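Local coordinates for coenzyme F420-dependent N(5),N(10)-methenyltetrahydromethanopterin reductase-related protein (Desulfurobacterium thermolithotrophum DSM 11699, PDB 6HUZ) that uses tetrahydrofolate derivatives as substrates, as a bacterial paralog of [Fe]-hydrogenase carrying the iron-guanylylpyridinol cofactor, at the interface of chains A and B. Coordinates in Å, arbitrary orientation; residue numbers count along the deposited sequence, not the author numbering. Chains: chain A/B, Coenzyme F420-dependent N(5),N(10)-methenyltetrahydromethanopterin reductase-related protein.

The interface of chains A and B. Residues chain A 246, 255, 258-259, 262, 264, 267; chain B 214, 218.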
loop_
_atom_site.group_PDB
_atom_site.type_symbol
_atom_site.label_atom_id
_atom_site.label_comp_id
_atom_site.label_asym_id
_atom_site.label_seq_id
_atom_site.Cartn_x
_atom_site.Cartn_y
_atom_site.Cartn_z
ATOM N N ILE A 246 2.906 -4.293 2.400
ATOM C CA ILE A 246 4.057 -3.749 1.678
ATOM C C ILE A 246 4.545 -2.510 2.397
ATOM O O ILE A 246 5.726 -2.400 2.635
ATOM C CB ILE A 246 3.750 -3.420 0.189
ATOM C CG1 ILE A 246 3.454 -4.750 -0.590
ATOM C CG2 ILE A 246 4.945 -2.655 -0.451
ATOM C CD1 ILE A 246 2.813 -4.490 -1.942
ATOM N N LEU A 255 13.547 -1.500 1.588
ATOM C CA LEU A 255 13.257 -2.236 0.349
ATOM C C LEU A 255 13.912 -3.609 0.321
ATOM O O LEU A 255 13.386 -4.543 -0.277
ATOM C CB LEU A 255 13.790 -1.419 -0.847
ATOM C CG LEU A 255 12.871 -0.300 -1.347
ATOM C CD1 LEU A 255 13.647 0.645 -2.276
ATOM C CD2 LEU A 255 11.640 -0.886 -2.031
ATOM N N LEU A 258 11.655 -5.889 2.281
ATOM C CA LEU A 258 10.444 -6.103 1.499
ATOM C C LEU A 258 10.670 -7.204 0.482
ATOM O O LEU A 258 9.850 -8.116 0.357
ATOM C CB LEU A 258 10.091 -4.805 0.742
ATOM C CG LEU A 258 8.949 -4.971 -0.252
ATOM C CD1 LEU A 258 7.626 -5.191 0.461
ATOM C CD2 LEU A 258 8.863 -3.772 -1.162
ATOM N N ILE A 259 11.780 -7.105 -0.256
ATOM C CA ILE A 259 12.118 -8.079 -1.289
ATOM C C ILE A 259 12.397 -9.472 -0.680
ATOM O O ILE A 259 11.860 -10.457 -1.171
ATOM C CB ILE A 259 13.313 -7.580 -2.137
ATOM C CG1 ILE A 259 12.915 -6.334 -2.985
ATOM C CG2 ILE A 259 13.853 -8.701 -3.027
ATOM C CD1 ILE A 259 14.134 -5.450 -3.431
ATOM N N LEU A 262 8.841 -10.913 1.104
ATOM C CA LEU A 262 7.694 -11.313 0.267
ATOM C C LEU A 262 8.016 -12.503 -0.656
ATOM O O LEU A 262 7.134 -13.338 -0.933
ATOM C CB LEU A 262 7.185 -10.136 -0.585
ATOM C CG LEU A 262 6.382 -9.075 0.135
ATOM C CD1 LEU A 262 6.016 -7.941 -0.821
ATOM C CD2 LEU A 262 5.107 -9.674 0.724
ATOM N N VAL A 264 10.067 -12.783 -4.323
ATOM C CA VAL A 264 9.698 -12.435 -5.712
ATOM C C VAL A 264 9.246 -13.702 -6.486
ATOM O O VAL A 264 8.247 -13.691 -7.205
ATOM C CB VAL A 264 10.909 -11.750 -6.404
ATOM C CG1 VAL A 264 10.725 -11.677 -7.912
ATOM C CG2 VAL A 264 11.141 -10.353 -5.833
ATOM N N MET A 267 5.775 -14.560 -5.408
ATOM C CA MET A 267 4.802 -13.642 -5.924
ATOM C C MET A 267 4.578 -13.924 -7.395
ATOM O O MET A 267 3.451 -14.000 -7.836
ATOM C CB MET A 267 5.302 -12.213 -5.753
ATOM C CG MET A 267 5.271 -11.761 -4.314
ATOM S SD MET A 267 5.449 -9.961 -4.206
ATOM C CE MET A 267 7.139 -9.765 -4.697
ATOM N N PHE B 214 4.031 -3.736 -5.625
ATOM C CA PHE B 214 5.434 -4.066 -5.397
ATOM C C PHE B 214 6.208 -3.725 -6.644
ATOM O O PHE B 214 7.237 -3.057 -6.540
ATOM C CB PHE B 214 5.579 -5.571 -5.103
ATOM C CG PHE B 214 7.010 -6.020 -5.127
ATOM C CD1 PHE B 214 7.798 -5.942 -3.994
ATOM C CD2 PHE B 214 7.587 -6.485 -6.299
ATOM C CE1 PHE B 214 9.134 -6.333 -4.033
ATOM C CE2 PHE B 214 8.896 -6.896 -6.327
ATOM C CZ PHE B 214 9.674 -6.810 -5.200
ATOM N N ILE B 218 9.149 -0.754 -7.244
ATOM C CA ILE B 218 10.491 -0.966 -7.788
ATOM C C ILE B 218 10.648 -0.046 -9.001
ATOM O O ILE B 218 11.716 0.522 -9.196
ATOM C CB ILE B 218 10.726 -2.441 -8.148
ATOM C CG1 ILE B 218 10.576 -3.332 -6.889
ATOM C CG2 ILE B 218 12.108 -2.619 -8.788
ATOM C CD1 ILE B 218 11.443 -2.916 -5.698
#
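The ring of B:Phe214 meets A:Met267 face-on in the helical dimer core of this [Fe]-hydrogenase (Hmd) paralog: the methyl CE lies 3.6 Å from the ring centroid, a CH-pi contact. A bend about the methionine SD–CG bond (chi3 -70°) turns that methyl over the ring, and the two side chains cross nearly at right angles. On the opposite face, CG1 of B:Ile218, one turn further along helix 207-228, sits 3.9 Å above the plane and towards the rim. The ring therefore has the partner's methyl over one face and the side chain of its own helix neighbour B:Ile218 against the other.

Helix 232-262 of chain A supplies contacts along the rim. A:Leu258 runs antiparallel to the phenylalanine side chain and brings CD2 within 3.7 Å of B:Phe214 CD1, whereas A:Ile259 comes across it, CG1 lying 3.9 Å from CE1. CG2 of A:Val264, from helix 264-271, comes from the A:Met267 side of the ring to 3.9 Å from B:Phe214 CZ. B:Phe214 reaches this socket with CG anti to its own nitrogen (chi1 169°), and 105 Å² of its surface is hidden by chain A. Were B:Phe214 an alanine, the A:Met267 methyl would probably lose its aromatic face and A:Leu258, A:Ile259 and A:Val264 would line a gap.

Further out the contacts thin: A:Leu262 CD1 is 4.2 Å from B:Phe214 CD1, and A:Leu255 CD2 lies 4.2 Å from B:Ile218 CD1. Towards the polar backbone, A:Ile246 places its CD1 methyl 4.0 Å from the amide N of B:Phe214, a van der Waals approach at the helix surface. The two-fold relation between the chains repeats the patch with their roles exchanged.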